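Local coordinates for protein 16 kDa salivary peptide (Culex quinquefasciatus, PDB 7KCG) that is of unknown function but adopts a beta-trefoil fold related to ricin-type lectins and may bind sugars in mosquito saliva, at residues F67-Q71 / N109-H114; N101-I107 / Y136-I140; E64-E68 / K84-N88. All coordinates share one frame; numbering follows the deposited sequence.

All three contacts belong to one beta-trefoil chain and reach its large antiparallel sheet. Contacts 1 and 3 start from the same strand, 64-69, share Phe-67 and Glu-68, and have centres about 11 Å apart: contact 3 joins that strand to the loop after strand 76-81, and contact 1 joins its end to the loop after strand 104-109. Contact 2 pairs strand 104-109 with the last strand, 138-142; its centre is about 18 Å from that of contact 1 and about 22 Å from that of contact 3, across the chain's centre. Contact 3 closes before contact 2 opens, whereas contacts 1 and 2 interleave, tying the middle of the chain to its C-terminal part.

Contact 1 of 3, residues F67-Q71 / N109-H114; sequences FESQQ and NVKFSH. With FMT (formic acid), chain C.
Glu-68 and His-114 make the one direct hydrogen bond between 67-71 and 109-114. ND1 of His-114 donates to OE2 of Glu-68 in a His-carboxylate hydrogen bond, modelled at 2.5 Å, using the syn lone pair of OE2; the acceptor is tilted 22° out of the imidazole plane. The glutamate reaches the histidine because its chain is fully extended, with CG anti to the backbone N (chi1 -180°). Its other oxygen, OE1, is buried, has no polar partner in the model and lies 3.2 Å from CB of Asn-109 and close to CB of Phe-112.

Van der Waals packing centres on Phe-112, whose ring lies against the glutamate chain and backbone. Its CD2 is 3.4 Å from CD of Glu-68, the ring and carboxylate planes 35° apart. Its CE2 edge meets the backbone O of Glu-68 at 3.2 Å, near the ring plane, and CG of Gln-70 approaches the rim in plane. Within the loop, Asn-109 OD1 accepts from Phe-112 N in an Asx motif, which helps to set the backbone carrying the ring.

Water and a formic acid molecule, probably from the crystallisation liquor, extend the polar links. Water 1 donates to Glu-68 O and the formic acid and accepts from Lys-111 NZ, 3.0 Å away. Gln-70 N and Ser-69 OG both donate to the formic acid, and Arg-34 also binds it; Ser-69 OG takes the N-H of Gln-71 in an ST turn.

Asp-89 forms a salt bridge with Lys-111, and Gly-91 O accepts from Asn-109 ND2. In the beta-trefoil, the contact joins the end of strand 64-69, beside strand 76-81, to the loop between strands 104-109 and 115-118, with Ala-127 of strand 125-128 against Glu-68 and His-114.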
loop_
_atom_site.group_PDB
_atom_site.type_symbol
_atom_site.label_atom_id
_atom_site.label_comp_id
_atom_site.label_asym_id
_atom_site.label_seq_id
_atom_site.Cartn_x
_atom_site.Cartn_y
_atom_site.Cartn_z
ATOM N N PHE A 67 2.146 5.632 4.016
ATOM C CA PHE A 67 2.734 5.279 5.306
ATOM C C PHE A 67 1.642 4.898 6.291
ATOM O O PHE A 67 0.464 5.188 6.089
ATOM C CB PHE A 67 3.623 6.407 5.873
ATOM C CG PHE A 67 2.858 7.578 6.441
ATOM C CD1 PHE A 67 2.296 8.518 5.607
ATOM C CD2 PHE A 67 2.755 7.750 7.812
ATOM C CE1 PHE A 67 1.612 9.612 6.132
ATOM C CE2 PHE A 67 2.062 8.847 8.349
ATOM C CZ PHE A 67 1.498 9.766 7.507
ATOM N N GLU A 68 2.045 4.194 7.345
ATOM C CA GLU A 68 1.138 3.813 8.418
ATOM C C GLU A 68 1.387 4.710 9.620
ATOM O O GLU A 68 2.537 4.968 9.982
ATOM C CB GLU A 68 1.317 2.348 8.822
ATOM C CG GLU A 68 0.364 1.928 9.945
ATOM C CD GLU A 68 0.514 0.477 10.372
ATOM O OE1 GLU A 68 1.283 -0.276 9.733
ATOM O OE2 GLU A 68 -0.148 0.081 11.359
ATOM N N SER A 69 0.301 5.152 10.249
ATOM C CA SER A 69 0.336 6.212 11.247
ATOM C C SER A 69 0.237 5.660 12.662
ATOM O O SER A 69 -0.283 4.569 12.898
ATOM C CB SER A 69 -0.804 7.201 10.989
ATOM O OG SER A 69 -1.019 8.078 12.089
ATOM N N GLN A 70 0.728 6.453 13.617
ATOM C CA GLN A 70 0.491 6.151 15.025
ATOM C C GLN A 70 -0.983 6.278 15.377
ATOM O O GLN A 70 -1.485 5.530 16.223
ATOM C CB GLN A 70 1.319 7.077 15.914
ATOM C CG GLN A 70 2.778 6.674 16.054
ATOM C CD GLN A 70 3.163 6.386 17.496
ATOM O OE1 GLN A 70 3.382 7.306 18.288
ATOM N NE2 GLN A 70 3.234 5.103 17.847
ATOM N N GLN A 71 -1.654 7.215 14.722
ATOM C CA GLN A 71 -3.079 7.499 14.985
ATOM C C GLN A 71 -3.901 6.299 14.552
ATOM O O GLN A 71 -3.481 5.599 13.619
ATOM C CB GLN A 71 -3.474 8.726 14.175
ATOM C CG GLN A 71 -2.621 9.947 14.476
ATOM C CD GLN A 71 -3.213 11.203 13.886
ATOM O OE1 GLN A 71 -4.422 11.325 13.729
ATOM N NE2 GLN A 71 -2.355 12.149 13.553
ATOM N N ASN A 109 4.209 -3.226 6.874
ATOM C CA ASN A 109 4.879 -2.020 7.347
ATOM C C ASN A 109 6.065 -2.364 8.237
ATOM O O ASN A 109 5.957 -3.205 9.135
ATOM C CB ASN A 109 3.888 -1.147 8.105
ATOM C CG ASN A 109 4.416 0.233 8.340
ATOM O OD1 ASN A 109 4.838 0.565 9.447
ATOM N ND2 ASN A 109 4.407 1.052 7.296
ATOM N N VAL A 110 7.202 -1.707 7.995
ATOM C CA VAL A 110 8.413 -2.005 8.757
ATOM C C VAL A 110 8.252 -1.552 10.205
ATOM O O VAL A 110 8.502 -2.315 11.146
ATOM C CB VAL A 110 9.634 -1.336 8.099
ATOM C CG1 VAL A 110 10.832 -1.346 9.044
ATOM C CG2 VAL A 110 9.968 -1.999 6.772
ATOM N N LYS A 111 7.822 -0.302 10.397
ATOM C CA LYS A 111 7.702 0.259 11.737
ATOM C C LYS A 111 6.707 -0.524 12.585
ATOM O O LYS A 111 6.987 -0.860 13.741
ATOM C CB LYS A 111 7.287 1.728 11.640
ATOM C CG LYS A 111 7.195 2.464 12.976
ATOM C CD LYS A 111 6.696 3.877 12.755
ATOM C CE LYS A 111 6.573 4.642 14.066
ATOM N NZ LYS A 111 6.007 5.995 13.831
ATOM N N PHE A 112 5.539 -0.829 12.027
ATOM C CA PHE A 112 4.436 -1.342 12.831
ATOM C C PHE A 112 4.215 -2.841 12.697
ATOM O O PHE A 112 3.422 -3.397 13.466
ATOM C CB PHE A 112 3.142 -0.624 12.464
ATOM C CG PHE A 112 3.064 0.792 12.972
ATOM C CD1 PHE A 112 2.910 1.045 14.322
ATOM C CD2 PHE A 112 3.127 1.861 12.099
ATOM C CE1 PHE A 112 2.824 2.339 14.790
ATOM C CE2 PHE A 112 3.041 3.168 12.565
ATOM C CZ PHE A 112 2.887 3.403 13.908
ATOM N N SER A 113 4.863 -3.493 11.730
ATOM C CA SER A 113 4.687 -4.928 11.469
ATOM C C SER A 113 3.234 -5.276 11.148
ATOM O O SER A 113 2.706 -6.292 11.605
ATOM C CB SER A 113 5.201 -5.773 12.640
ATOM O OG SER A 113 6.594 -5.615 12.830
ATOM N N HIS A 114 2.587 -4.447 10.332
ATOM C CA HIS A 114 1.200 -4.644 9.934
ATOM C C HIS A 114 1.112 -4.787 8.424
ATOM O O HIS A 114 1.826 -4.103 7.683
ATOM C CB HIS A 114 0.316 -3.471 10.370
ATOM C CG HIS A 114 0.157 -3.345 11.850
ATOM N ND1 HIS A 114 -0.337 -2.205 12.450
ATOM C CD2 HIS A 114 0.424 -4.214 12.853
ATOM C CE1 HIS A 114 -0.366 -2.378 13.759
ATOM N NE2 HIS A 114 0.093 -3.588 14.030
HETATM C C FMT C . 1.735 9.937 11.914
HETATM O O1 FMT C . 2.129 9.029 12.616
HETATM O O2 FMT C . 0.514 10.350 11.834
HETATM O O HOH W 1 4.070 6.619 11.573
#

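Contact 2 of 3, residues N101-I107 / Y136-I140; sequences NPGYFHI and YEWRI
Ile-107 lays its CD1 methyl over one face of the Trp-138 indole, 3.9 Å from the centroid of the five-membered ring and 28° off its normal, a CH-pi contact. The ring is approached most closely at CG, 3.5 Å from the methyl. CG1 of Ile-107 stands beside the backbone N (chi1 -56°), and from there the side chain crosses the indole at about a right angle. The same methyl comes near CD1 of Ile-140, which also packs against CD1 of Phe-105 at 4.1 Å.

The backbones of Phe-105 and Trp-138 form an antiparallel hydrogen-bonded pair. Phe-105 N donates to Trp-138 O (2.6 Å), and Trp-138 N returns a bond to Phe-105 O (2.8 Å). The short strand segments run 110° apart, and these two bonds join them only around this pair. The Phe-105 and Trp-138 rings each carry the partner's backbone O at an edge. Where the strands separate, water 2 accepts from Ile-107 N and donates to Tyr-136 O.

CE1 of Tyr-104 rests 3.7 Å from CB of Arg-139. CG of Glu-137 runs alongside His-106 NE2 at 3.8 Å, the two side chains pointing the same way; that nitrogen is buried with no partner in the model. The Glu-137 carboxylate forms a salt bridge with Arg-17. A type II turn from Asn-101 to Tyr-104 leads into strand 104-109, closed by a bond from Tyr-104 N to Asn-101 O.

Ile-96 lies against both Phe-105 and Ile-140, Ile-14 packs on Trp-138, and Leu-116 O takes the indole N-H. In the beta-trefoil, strand 104-109 sits between strands 93-98 and 138-142, and strand 138-142 is flanked by strand 104-109 and by the chain's first strand, 12-16.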
loop_
_atom_site.group_PDB
_atom_site.type_symbol
_atom_site.label_atom_id
_atom_site.label_comp_id
_atom_site.label_asym_id
_atom_site.label_seq_id
_atom_site.Cartn_x
_atom_site.Cartn_y
_atom_site.Cartn_z
ATOM N N ASN A 101 -0.320 -17.325 -2.884
ATOM C CA ASN A 101 -1.037 -17.253 -4.148
ATOM C C ASN A 101 -0.201 -16.530 -5.187
ATOM O O ASN A 101 0.280 -15.414 -4.928
ATOM C CB ASN A 101 -2.373 -16.538 -3.960
ATOM C CG ASN A 101 -3.285 -17.259 -2.976
ATOM O OD1 ASN A 101 -3.086 -17.194 -1.762
ATOM N ND2 ASN A 101 -4.300 -17.935 -3.496
ATOM N N PRO A 102 -0.029 -17.136 -6.361
ATOM C CA PRO A 102 0.940 -16.624 -7.339
ATOM C C PRO A 102 0.600 -15.230 -7.838
ATOM O O PRO A 102 -0.548 -14.931 -8.177
ATOM C CB PRO A 102 0.857 -17.651 -8.475
ATOM C CG PRO A 102 0.382 -18.889 -7.810
ATOM C CD PRO A 102 -0.560 -18.457 -6.739
ATOM N N GLY A 103 1.626 -14.386 -7.916
ATOM C CA GLY A 103 1.468 -13.004 -8.324
ATOM C C GLY A 103 0.962 -12.059 -7.253
ATOM O O GLY A 103 0.967 -10.837 -7.477
ATOM N N TYR A 104 0.515 -12.562 -6.101
ATOM C CA TYR A 104 0.036 -11.700 -5.027
ATOM C C TYR A 104 1.093 -11.562 -3.940
ATOM O O TYR A 104 1.816 -12.512 -3.624
ATOM C CB TYR A 104 -1.260 -12.227 -4.414
ATOM C CG TYR A 104 -2.431 -12.195 -5.360
ATOM C CD1 TYR A 104 -3.220 -11.062 -5.470
ATOM C CD2 TYR A 104 -2.744 -13.301 -6.155
ATOM C CE1 TYR A 104 -4.296 -11.015 -6.338
ATOM C CE2 TYR A 104 -3.832 -13.271 -7.028
ATOM C CZ TYR A 104 -4.605 -12.119 -7.106
ATOM O OH TYR A 104 -5.679 -12.056 -7.957
ATOM N N PHE A 105 1.169 -10.371 -3.360
ATOM C CA PHE A 105 2.151 -10.068 -2.338
ATOM C C PHE A 105 1.453 -9.583 -1.074
ATOM O O PHE A 105 0.348 -9.051 -1.122
ATOM C CB PHE A 105 3.141 -8.981 -2.811
ATOM C CG PHE A 105 3.925 -9.369 -4.034
ATOM C CD1 PHE A 105 3.370 -9.244 -5.304
ATOM C CD2 PHE A 105 5.210 -9.859 -3.911
ATOM C CE1 PHE A 105 4.098 -9.618 -6.438
ATOM C CE2 PHE A 105 5.951 -10.233 -5.046
ATOM C CZ PHE A 105 5.391 -10.108 -6.303
ATOM N N HIS A 106 2.111 -9.818 0.057
ATOM C CA HIS A 106 1.834 -9.138 1.307
ATOM C C HIS A 106 2.682 -7.869 1.354
ATOM O O HIS A 106 3.853 -7.881 0.969
ATOM C CB HIS A 106 2.167 -10.063 2.481
ATOM C CG HIS A 106 1.290 -11.278 2.565
ATOM N ND1 HIS A 106 1.793 -12.558 2.683
ATOM C CD2 HIS A 106 -0.060 -11.406 2.551
ATOM C CE1 HIS A 106 0.791 -13.418 2.747
ATOM N NE2 HIS A 106 -0.342 -12.745 2.668
ATOM N N ILE A 107 2.086 -6.769 1.806
ATOM C CA ILE A 107 2.782 -5.487 1.931
ATOM C C ILE A 107 2.779 -5.150 3.415
ATOM O O ILE A 107 1.728 -4.811 3.965
ATOM C CB ILE A 107 2.097 -4.385 1.111
ATOM C CG1 ILE A 107 1.985 -4.803 -0.350
ATOM C CG2 ILE A 107 2.858 -3.069 1.239
ATOM C CD1 ILE A 107 0.931 -4.071 -1.194
ATOM N N TYR A 136 -5.468 -9.499 2.623
ATOM C CA TYR A 136 -4.115 -8.992 2.802
ATOM C C TYR A 136 -3.260 -9.127 1.548
ATOM O O TYR A 136 -2.079 -8.773 1.581
ATOM C CB TYR A 136 -3.429 -9.743 3.953
ATOM C CG TYR A 136 -4.079 -9.548 5.305
ATOM C CD1 TYR A 136 -5.089 -10.395 5.747
ATOM C CD2 TYR A 136 -3.673 -8.522 6.144
ATOM C CE1 TYR A 136 -5.687 -10.212 6.989
ATOM C CE2 TYR A 136 -4.262 -8.333 7.390
ATOM C CZ TYR A 136 -5.269 -9.181 7.806
ATOM O OH TYR A 136 -5.857 -8.995 9.039
ATOM N N GLU A 137 -3.805 -9.654 0.457
ATOM C CA GLU A 137 -2.991 -10.062 -0.679
ATOM C C GLU A 137 -3.166 -9.058 -1.804
ATOM O O GLU A 137 -4.286 -8.633 -2.094
ATOM C CB GLU A 137 -3.363 -11.487 -1.127
ATOM C CG GLU A 137 -3.000 -12.520 -0.057
ATOM C CD GLU A 137 -3.395 -13.942 -0.436
ATOM O OE1 GLU A 137 -4.333 -14.095 -1.237
ATOM O OE2 GLU A 137 -2.768 -14.893 0.074
ATOM N N TRP A 138 -2.054 -8.662 -2.417
ATOM C CA TRP A 138 -2.044 -7.574 -3.384
ATOM C C TRP A 138 -1.317 -7.980 -4.650
ATOM O O TRP A 138 -0.171 -8.460 -4.592
ATOM C CB TRP A 138 -1.382 -6.325 -2.782
ATOM C CG TRP A 138 -2.032 -5.892 -1.527
ATOM C CD1 TRP A 138 -1.806 -6.385 -0.279
ATOM C CD2 TRP A 138 -3.049 -4.888 -1.386
ATOM N NE1 TRP A 138 -2.621 -5.740 0.640
ATOM C CE2 TRP A 138 -3.380 -4.814 -0.020
ATOM C CE3 TRP A 138 -3.699 -4.034 -2.284
ATOM C CZ2 TRP A 138 -4.333 -3.908 0.479
ATOM C CZ3 TRP A 138 -4.646 -3.140 -1.787
ATOM C CH2 TRP A 138 -4.953 -3.095 -0.428
ATOM N N ARG A 139 -1.953 -7.734 -5.796
ATOM C CA ARG A 139 -1.327 -7.986 -7.090
ATOM C C ARG A 139 -0.608 -6.728 -7.563
ATOM O O ARG A 139 -1.239 -5.683 -7.747
ATOM C CB ARG A 139 -2.352 -8.435 -8.135
ATOM C CG ARG A 139 -1.706 -8.772 -9.491
ATOM C CD ARG A 139 -2.690 -9.450 -10.449
ATOM N NE ARG A 139 -3.308 -8.507 -11.387
ATOM C CZ ARG A 139 -4.537 -8.635 -11.895
ATOM N NH1 ARG A 139 -5.309 -9.664 -11.550
ATOM N NH2 ARG A 139 -5.005 -7.722 -12.740
ATOM N N ILE A 140 0.698 -6.838 -7.785
ATOM C CA ILE A 140 1.549 -5.702 -8.132
ATOM C C ILE A 140 2.087 -5.936 -9.536
ATOM O O ILE A 140 2.865 -6.872 -9.755
ATOM C CB ILE A 140 2.696 -5.522 -7.126
ATOM C CG1 ILE A 140 2.122 -5.284 -5.727
ATOM C CG2 ILE A 140 3.606 -4.386 -7.560
ATOM C CD1 ILE A 140 3.167 -5.220 -4.631
HETATM O O HOH W 2 -0.598 -6.963 2.915
#

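Contact 3 of 3, residues E64-E68 / K84-N88; sequences EELFE and KSLIN. With FMT (formic acid), chain D.
A loop of the beta-trefoil folds back over strand 64-69 here and meets it through a CH-pi contact between Ile-87 and Phe-67. CD1 of Ile-87 sits over one face of the phenyl ring, 3.8 Å from its centroid and 20° off the normal, displaced toward the rim so that CG of Phe-67 is its nearest atom at 3.6 Å. The two side chains cross at about a right angle. Phe-67 holds CG between its backbone N and carbonyl carbon, which puts the ring on the side of the loop, and chi2 of -78° turns its face to CD1; the backbone O of Glu-65 lies in plane at the ring edge.

Polar contact is slighter. Ile-87 N points almost straight at OE1 of Glu-65, with an angle of 171° at the hydrogen, but the 3.4 Å separation makes this a weak hydrogen bond. The other carboxylate oxygen, OE2, forms a salt bridge with Arg-56, whose guanidinium also donates to Ile-87 O; one arginine thereby ties the glutamate and the loop together. Beyond Ile-87, the backbone N of Asn-88 makes a weak bond to a formic acid molecule, probably from the crystallisation liquor.

The CD1 methyl of Leu-86 packs on the Glu-65 carboxylate, 3.7 Å from OE1. At the other end of the segment, the aliphatic part of Lys-84 passes Glu-64, CE to CG 4.2 Å, though the lysine NZ is hydrogen-bonded to His-62 O and Glu-64 forms a salt bridge with Arg-35.

Strand 64-69 pairs antiparallel with strands 54-59 and 76-81, and the loop 84-88 leads from strand 76-81 toward strand 93-98. Trp-81 meets the Phe-67 ring nearly at right angles, Ala-92 touches both Phe-67 and Ile-87, and Leu-86 reaches Arg-56 and Arg-58 on strand 54-59.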
loop_
_atom_site.group_PDB
_atom_site.type_symbol
_atom_site.label_atom_id
_atom_site.label_comp_id
_atom_site.label_asym_id
_atom_site.label_seq_id
_atom_site.Cartn_x
_atom_site.Cartn_y
_atom_site.Cartn_z
ATOM N N GLU A 64 2.899 11.552 -3.274
ATOM C CA GLU A 64 2.919 11.426 -1.826
ATOM C C GLU A 64 3.220 9.994 -1.399
ATOM O O GLU A 64 2.770 9.039 -2.040
ATOM C CB GLU A 64 1.576 11.879 -1.254
ATOM C CG GLU A 64 1.282 13.352 -1.536
ATOM C CD GLU A 64 -0.201 13.693 -1.438
ATOM O OE1 GLU A 64 -1.016 12.800 -1.123
ATOM O OE2 GLU A 64 -0.556 14.872 -1.672
ATOM N N GLU A 65 3.995 9.853 -0.322
ATOM C CA GLU A 65 4.404 8.541 0.173
ATOM C C GLU A 65 3.293 7.877 0.967
ATOM O O GLU A 65 2.592 8.522 1.745
ATOM C CB GLU A 65 5.629 8.651 1.079
ATOM C CG GLU A 65 6.935 8.916 0.399
ATOM C CD GLU A 65 8.104 8.695 1.345
ATOM O OE1 GLU A 65 8.238 9.457 2.334
ATOM O OE2 GLU A 65 8.883 7.748 1.102
ATOM N N LEU A 66 3.157 6.565 0.789
ATOM C CA LEU A 66 2.227 5.772 1.572
ATOM C C LEU A 66 2.861 5.408 2.910
ATOM O O LEU A 66 3.995 4.928 2.949
ATOM C CB LEU A 66 1.867 4.498 0.794
ATOM C CG LEU A 66 0.806 3.626 1.440
ATOM C CD1 LEU A 66 -0.541 4.287 1.261
ATOM C CD2 LEU A 66 0.818 2.225 0.820
ATOM N N PHE A 67 2.146 5.632 4.016
ATOM C CA PHE A 67 2.734 5.279 5.306
ATOM C C PHE A 67 1.642 4.898 6.291
ATOM O O PHE A 67 0.464 5.188 6.089
ATOM C CB PHE A 67 3.623 6.407 5.873
ATOM C CG PHE A 67 2.858 7.578 6.441
ATOM C CD1 PHE A 67 2.296 8.518 5.607
ATOM C CD2 PHE A 67 2.755 7.750 7.812
ATOM C CE1 PHE A 67 1.612 9.612 6.132
ATOM C CE2 PHE A 67 2.062 8.847 8.349
ATOM C CZ PHE A 67 1.498 9.766 7.507
ATOM N N GLU A 68 2.045 4.194 7.345
ATOM C CA GLU A 68 1.138 3.813 8.418
ATOM C C GLU A 68 1.387 4.710 9.620
ATOM O O GLU A 68 2.537 4.968 9.982
ATOM C CB GLU A 68 1.317 2.348 8.822
ATOM C CG GLU A 68 0.364 1.928 9.945
ATOM C CD GLU A 68 0.514 0.477 10.372
ATOM O OE1 GLU A 68 1.283 -0.276 9.733
ATOM O OE2 GLU A 68 -0.148 0.081 11.359
ATOM N N LYS A 84 5.418 15.984 2.175
ATOM C CA LYS A 84 6.511 15.607 1.241
ATOM C C LYS A 84 7.883 15.568 1.924
ATOM O O LYS A 84 8.869 15.397 1.217
ATOM C CB LYS A 84 6.377 16.264 -0.130
ATOM C CG LYS A 84 5.264 15.699 -0.993
ATOM C CD LYS A 84 5.313 16.190 -2.411
ATOM C CE LYS A 84 3.940 16.290 -3.031
ATOM N NZ LYS A 84 4.021 16.359 -4.508
ATOM N N SER A 85 7.925 15.694 3.247
ATOM C CA SER A 85 9.186 15.489 3.996
ATOM C C SER A 85 9.452 13.984 4.019
ATOM O O SER A 85 8.548 13.256 4.324
ATOM C CB SER A 85 9.059 16.004 5.392
ATOM O OG SER A 85 7.717 16.035 5.818
ATOM N N LEU A 86 10.659 13.550 3.702
ATOM C CA LEU A 86 10.921 12.117 3.650
ATOM C C LEU A 86 10.745 11.495 5.032
ATOM O O LEU A 86 11.302 11.980 6.024
ATOM C CB LEU A 86 12.324 11.868 3.126
ATOM C CG LEU A 86 12.607 10.463 2.609
ATOM C CD1 LEU A 86 11.756 10.160 1.377
ATOM C CD2 LEU A 86 14.098 10.325 2.306
ATOM N N ILE A 87 9.965 10.424 5.103
ATOM C CA ILE A 87 9.695 9.745 6.366
ATOM C C ILE A 87 10.817 8.746 6.616
ATOM O O ILE A 87 11.062 7.855 5.794
ATOM C CB ILE A 87 8.317 9.064 6.342
ATOM C CG1 ILE A 87 7.239 10.139 6.341
ATOM C CG2 ILE A 87 8.131 8.128 7.523
ATOM C CD1 ILE A 87 5.821 9.610 6.349
ATOM N N ASN A 88 11.500 8.897 7.754
ATOM C CA ASN A 88 12.719 8.160 8.049
ATOM C C ASN A 88 12.596 7.246 9.265
ATOM O O ASN A 88 13.603 6.663 9.689
ATOM C CB ASN A 88 13.878 9.152 8.251
ATOM C CG ASN A 88 15.230 8.539 7.949
ATOM O OD1 ASN A 88 15.346 7.617 7.132
ATOM N ND2 ASN A 88 16.267 9.047 8.611
HETATM C C FMT D . 8.879 11.314 10.521
HETATM O O1 FMT D . 9.840 10.712 10.087
HETATM O O2 FMT D . 7.902 11.781 9.803
#